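PDB 5MGY: FAD:protein FMN transferase from Pseudomonas stutzeri ATCC 14405 = CCUG 16156, which probably transfers the FMN moiety of FAD, with magnesium, onto a threonine of a target protein, in a reaction that releases AMP. Local coordinates for residues A[163-168]-A[186-191]; A[25-30]-A[176-181]. One frame throughout, in Å; residues are numbered along the deposited sequence.

Contact 1 of 2, residues A[163-168]-A[186-191]; sequences AVDLVI and ELKAEG
V164 and I168, one turn apart on helix 159-173, come down on K188 of strand 186-190, where the helix packs on one face of the antiparallel sheet of this ApbE-family protein. The axes of the two short segments pass 8.4 Å apart and run in roughly the same direction, 31° between them. K188 carries much of the contact. Its CB faces both helix residues, 3.7 Å from I168 CD1 and 3.8 Å from V164 CG1. CG and CD continue past the same I168 methyl, the lysine chain crossing the isoleucine at about a right angle. CG stands anti to the backbone N (chi1 178°), the chain stays extended, and CD passes D165 OD1 at 4.2 Å, the side chains again at about a right angle. NZ ends at the carbonyl O of K265, to which it is hydrogen-bonded, and stays 4.8 Å from D165 OD1, too far for a salt bridge, though the opposite charges may still attract. The D165 carboxylate is held instead by T267 OG1 and the backbone N of L268, at the start of helix 267-292. V164 divides its methyls between CG1 over K188 and CG2 over the strand backbone. An alanine in place of V164 would probably leave a gap above E186 and K188, taking away the methyls that pack there. At that end of the strand, V164 CG2 sits 3.7 Å from E186 O.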
loop_
_atom_site.group_PDB
_atom_site.type_symbol
_atom_site.label_atom_id
_atom_site.label_comp_id
_atom_site.label_asym_id
_atom_site.label_seq_id
_atom_site.Cartn_x
_atom_site.Cartn_y
_atom_site.Cartn_z
ATOM N N ALA A 163 2.676 5.768 5.801
ATOM C CA ALA A 163 2.317 5.988 7.201
ATOM C C ALA A 163 3.188 5.146 8.143
ATOM O O ALA A 163 3.629 5.641 9.166
ATOM C CB ALA A 163 0.823 5.722 7.439
ATOM N N VAL A 164 3.462 3.897 7.765
ATOM C CA VAL A 164 4.264 2.980 8.547
ATOM C C VAL A 164 5.690 3.524 8.610
ATOM O O VAL A 164 6.325 3.540 9.681
ATOM C CB VAL A 164 4.215 1.567 7.905
ATOM C CG1 VAL A 164 5.325 0.637 8.423
ATOM C CG2 VAL A 164 2.875 0.933 8.180
ATOM N N ASP A 165 6.193 3.987 7.459
ATOM C CA ASP A 165 7.561 4.467 7.384
ATOM C C ASP A 165 7.656 5.728 8.235
ATOM O O ASP A 165 8.586 5.817 9.041
ATOM C CB ASP A 165 8.063 4.712 5.953
ATOM C CG ASP A 165 8.335 3.429 5.154
ATOM O OD1 ASP A 165 8.629 2.355 5.747
ATOM O OD2 ASP A 165 8.301 3.482 3.880
ATOM N N LEU A 166 6.687 6.644 8.119
ATOM C CA LEU A 166 6.704 7.857 8.945
ATOM C C LEU A 166 6.654 7.569 10.445
ATOM O O LEU A 166 7.409 8.160 11.208
ATOM C CB LEU A 166 5.606 8.866 8.556
ATOM C CG LEU A 166 5.758 9.539 7.170
ATOM C CD1 LEU A 166 4.451 10.300 6.845
ATOM C CD2 LEU A 166 7.040 10.390 7.015
ATOM N N VAL A 167 5.791 6.662 10.861
ATOM C CA VAL A 167 5.731 6.295 12.253
ATOM C C VAL A 167 7.076 5.740 12.710
ATOM O O VAL A 167 7.559 6.106 13.741
ATOM C CB VAL A 167 4.590 5.308 12.535
ATOM C CG1 VAL A 167 4.708 4.716 13.941
ATOM C CG2 VAL A 167 3.266 6.032 12.373
ATOM N N ILE A 168 7.698 4.895 11.915
ATOM C CA ILE A 168 9.028 4.387 12.259
ATOM C C ILE A 168 10.119 5.483 12.336
ATOM O O ILE A 168 10.983 5.427 13.182
ATOM C CB ILE A 168 9.428 3.234 11.328
ATOM C CG1 ILE A 168 8.572 2.015 11.659
ATOM C CG2 ILE A 168 10.903 2.861 11.474
ATOM C CD1 ILE A 168 8.712 0.854 10.673
ATOM N N GLU A 186 -0.523 -3.153 6.119
ATOM C CA GLU A 186 0.899 -2.878 5.865
ATOM C C GLU A 186 1.643 -2.847 7.195
ATOM O O GLU A 186 1.130 -2.360 8.183
ATOM C CB GLU A 186 1.110 -1.518 5.143
ATOM C CG GLU A 186 0.892 -1.568 3.648
ATOM C CD GLU A 186 -0.503 -1.976 3.255
ATOM O OE1 GLU A 186 -1.433 -1.633 4.018
ATOM O OE2 GLU A 186 -0.682 -2.634 2.188
ATOM N N LEU A 187 2.863 -3.361 7.204
ATOM C CA LEU A 187 3.665 -3.344 8.383
ATOM C C LEU A 187 5.128 -3.479 8.149
ATOM O O LEU A 187 5.583 -3.886 7.092
ATOM C CB LEU A 187 3.204 -4.408 9.352
ATOM C CG LEU A 187 3.289 -5.903 9.073
ATOM C CD1 LEU A 187 4.716 -6.454 9.188
ATOM C CD2 LEU A 187 2.375 -6.642 10.070
ATOM N N LYS A 188 5.865 -3.130 9.198
ATOM C CA LYS A 188 7.299 -3.290 9.228
ATOM C C LYS A 188 7.787 -3.526 10.674
ATOM O O LYS A 188 7.224 -3.030 11.641
ATOM C CB LYS A 188 7.942 -2.085 8.578
ATOM C CG LYS A 188 9.441 -2.112 8.578
ATOM C CD LYS A 188 10.062 -0.985 7.759
ATOM C CE LYS A 188 11.581 -1.048 7.944
ATOM N NZ LYS A 188 12.428 0.030 7.421
ATOM N N ALA A 189 8.837 -4.303 10.811
ATOM C CA ALA A 189 9.403 -4.513 12.099
ATOM C C ALA A 189 10.900 -4.507 12.033
ATOM O O ALA A 189 11.487 -4.787 10.982
ATOM C CB ALA A 189 8.908 -5.841 12.672
ATOM N N GLU A 190 11.499 -4.231 13.193
ATOM C CA GLU A 190 12.962 -4.194 13.344
ATOM C C GLU A 190 13.388 -4.514 14.755
ATOM O O GLU A 190 12.590 -4.470 15.667
ATOM C CB GLU A 190 13.465 -2.829 12.978
ATOM C CG GLU A 190 14.951 -2.735 12.811
ATOM C CD GLU A 190 15.341 -1.671 11.837
ATOM O OE1 GLU A 190 16.555 -1.557 11.634
ATOM O OE2 GLU A 190 14.461 -0.938 11.287
ATOM N N GLY A 191 14.645 -4.893 14.909
ATOM C CA GLY A 191 15.166 -5.321 16.177
ATOM C C GLY A 191 14.675 -6.685 16.601
ATOM O O GLY A 191 14.154 -7.466 15.793
#

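Contact 2 of 2, residues A[25-30]-A[176-181]; sequences KYVRSG and VQSYLV
Y26 and Y179 start alike, CG in both lying between the backbone N and the carbonyl carbon (chi1 74° and 57°), the crowded position. Their CB atoms lie 4.1 Å apart on one face of the sheet, while the rings diverge from there. The Y26 hydroxyl is hydrogen-bonded to P33 O, and Y179 turns toward helix 159-173, where it packs on I168 and L171. V176 comes in beside Y26, the two side chains crossing at about a right angle, with V176 CG1 3.9 Å from Y26 CB and both valine methyls near Y26 CD2. Strands 21-28 and 179-183 are antiparallel neighbours in the large sheet, and here K25 and L180 form a hydrogen-bonded pair while Y26 and Y179 form the adjoining non-hydrogen-bonded pair. K25 N donates to L180 O at 2.9 Å, and L180 N returns a bond to K25 O at 2.8 Å. The same K25 O also receives a CA-H...O contact from Y179 CA. Beyond the tyrosines, V27 N meets S178 O at 3.0 Å in a nearly straight bond, 169° at the hydrogen. The V27 side chain lies beside that of S178: CG2, anti to the carbonyl carbon, touches S178 OG at 3.5 Å. That hydroxyl is hydrogen-bonded to R192 O and W199 NE1, and its oxygen also meets the valine methyl. On the face bearing K25 and L180, the two CB atoms stand 4.3 Å apart.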
loop_
_atom_site.group_PDB
_atom_site.type_symbol
_atom_site.label_atom_id
_atom_site.label_comp_id
_atom_site.label_asym_id
_atom_site.label_seq_id
_atom_site.Cartn_x
_atom_site.Cartn_y
_atom_site.Cartn_z
ATOM N N LYS A 25 3.755 -2.039 18.345
ATOM C CA LYS A 25 4.387 -2.738 19.414
ATOM C C LYS A 25 5.847 -2.345 19.480
ATOM O O LYS A 25 6.493 -2.222 18.468
ATOM C CB LYS A 25 4.296 -4.236 19.154
ATOM C CG LYS A 25 2.875 -4.829 19.194
ATOM C CD LYS A 25 2.970 -6.331 19.030
ATOM C CE LYS A 25 1.604 -6.950 18.934
ATOM N NZ LYS A 25 1.723 -8.447 18.902
ATOM N N TYR A 26 6.370 -2.144 20.668
ATOM C CA TYR A 26 7.749 -1.747 20.817
ATOM C C TYR A 26 8.348 -2.112 22.155
ATOM O O TYR A 26 7.639 -2.299 23.144
ATOM C CB TYR A 26 7.883 -0.243 20.595
ATOM C CG TYR A 26 7.370 0.631 21.723
ATOM C CD1 TYR A 26 5.990 0.795 21.953
ATOM C CD2 TYR A 26 8.264 1.324 22.538
ATOM C CE1 TYR A 26 5.531 1.611 22.976
ATOM C CE2 TYR A 26 7.797 2.142 23.570
ATOM C CZ TYR A 26 6.444 2.271 23.791
ATOM O OH TYR A 26 6.040 3.059 24.806
ATOM N N VAL A 27 9.668 -2.186 22.166
ATOM C CA VAL A 27 10.382 -2.457 23.376
ATOM C C VAL A 27 10.682 -1.126 23.981
ATOM O O VAL A 27 11.245 -0.261 23.349
ATOM C CB VAL A 27 11.700 -3.190 23.102
ATOM C CG1 VAL A 27 12.465 -3.448 24.376
ATOM C CG2 VAL A 27 11.419 -4.493 22.425
ATOM N N ARG A 28 10.322 -0.971 25.228
ATOM C CA ARG A 28 10.645 0.217 25.959
ATOM C C ARG A 28 11.742 -0.019 27.003
ATOM O O ARG A 28 11.552 -0.800 27.916
ATOM C CB ARG A 28 9.405 0.623 26.654
ATOM C CG ARG A 28 9.502 1.992 27.242
ATOM C CD ARG A 28 8.493 1.963 28.315
ATOM N NE ARG A 28 8.046 3.177 28.875
ATOM C CZ ARG A 28 7.414 3.143 30.027
ATOM N NH1 ARG A 28 7.214 1.981 30.646
ATOM N NH2 ARG A 28 6.922 4.226 30.545
ATOM N N SER A 29 12.848 0.705 26.867
ATOM C CA SER A 29 13.916 0.703 27.843
ATOM C C SER A 29 13.724 1.830 28.874
ATOM O O SER A 29 12.814 2.615 28.753
ATOM C CB SER A 29 15.214 0.855 27.101
ATOM O OG SER A 29 15.009 1.857 26.163
ATOM N N GLY A 30 14.564 1.915 29.893
ATOM C CA GLY A 30 14.408 2.988 30.922
ATOM C C GLY A 30 14.378 4.405 30.326
ATOM O O GLY A 30 13.541 5.228 30.690
ATOM N N VAL A 176 13.673 4.624 20.167
ATOM C CA VAL A 176 13.195 3.213 20.112
ATOM C C VAL A 176 13.998 2.415 19.087
ATOM O O VAL A 176 14.320 2.883 18.013
ATOM C CB VAL A 176 11.682 3.153 19.781
ATOM C CG1 VAL A 176 11.155 1.729 19.687
ATOM C CG2 VAL A 176 10.863 3.936 20.799
ATOM N N GLN A 177 14.340 1.203 19.446
ATOM C CA GLN A 177 15.163 0.390 18.572
ATOM C C GLN A 177 14.437 -0.807 18.018
ATOM O O GLN A 177 14.718 -1.212 16.909
ATOM C CB GLN A 177 16.427 -0.067 19.301
ATOM C CG GLN A 177 17.538 0.961 19.229
ATOM C CD GLN A 177 18.741 0.534 20.066
ATOM O OE1 GLN A 177 19.844 0.246 19.558
ATOM N NE2 GLN A 177 18.532 0.485 21.369
ATOM N N SER A 178 13.527 -1.370 18.795
ATOM C CA SER A 178 12.875 -2.569 18.405
ATOM C C SER A 178 11.377 -2.325 18.441
ATOM O O SER A 178 10.866 -1.804 19.426
ATOM C CB SER A 178 13.317 -3.669 19.316
ATOM O OG SER A 178 12.510 -4.761 19.061
ATOM N N TYR A 179 10.682 -2.710 17.368
ATOM C CA TYR A 179 9.260 -2.330 17.145
ATOM C C TYR A 179 8.595 -3.175 16.023
ATOM O O TYR A 179 9.293 -3.748 15.174
ATOM C CB TYR A 179 9.165 -0.836 16.785
ATOM C CG TYR A 179 9.988 -0.520 15.607
ATOM C CD1 TYR A 179 9.524 -0.811 14.352
ATOM C CD2 TYR A 179 11.269 0.026 15.733
ATOM C CE1 TYR A 179 10.302 -0.591 13.215
ATOM C CE2 TYR A 179 12.066 0.274 14.599
ATOM C CZ TYR A 179 11.572 -0.048 13.321
ATOM O OH TYR A 179 12.301 0.141 12.130
ATOM N N LEU A 180 7.270 -3.243 16.028
ATOM C CA LEU A 180 6.485 -3.815 14.931
ATOM C C LEU A 180 5.337 -2.871 14.778
ATOM O O LEU A 180 4.554 -2.776 15.701
ATOM C CB LEU A 180 5.921 -5.213 15.287
ATOM C CG LEU A 180 4.711 -5.770 14.471
ATOM C CD1 LEU A 180 5.100 -5.957 13.036
ATOM C CD2 LEU A 180 4.237 -7.116 14.964
ATOM N N VAL A 181 5.230 -2.203 13.638
ATOM C CA VAL A 181 4.194 -1.190 13.419
ATOM C C VAL A 181 3.258 -1.694 12.338
ATOM O O VAL A 181 3.725 -1.935 11.265
ATOM C CB VAL A 181 4.849 0.077 12.899
ATOM C CG1 VAL A 181 3.879 1.155 12.669
ATOM C CG2 VAL A 181 5.708 0.675 13.923
#

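How the contacts relate
Contacts 1 and 2 lie 11 Å apart, centre to centre, and meet through adjacent strands: 179-183, in contact 2, pairs with 186-190, in contact 1, and K188 O is 2.9 Å from V181 N. Y179 also joins them through its side chain, since its hydroxyl forms a weak hydrogen bond with E190 OE2 and packs against I168 of the helix in contact 1. The chain passes from helix 159-173 through strand 179-183 to strand 186-190. Contact 1 alone approaches the metal site: the E186 side chain, its OE2 hydrogen-bonded to S225 OG, is about 5 Å from the magnesium ion and about 3 Å from that of its ligand D271, whereas contact 2 lies away from the site.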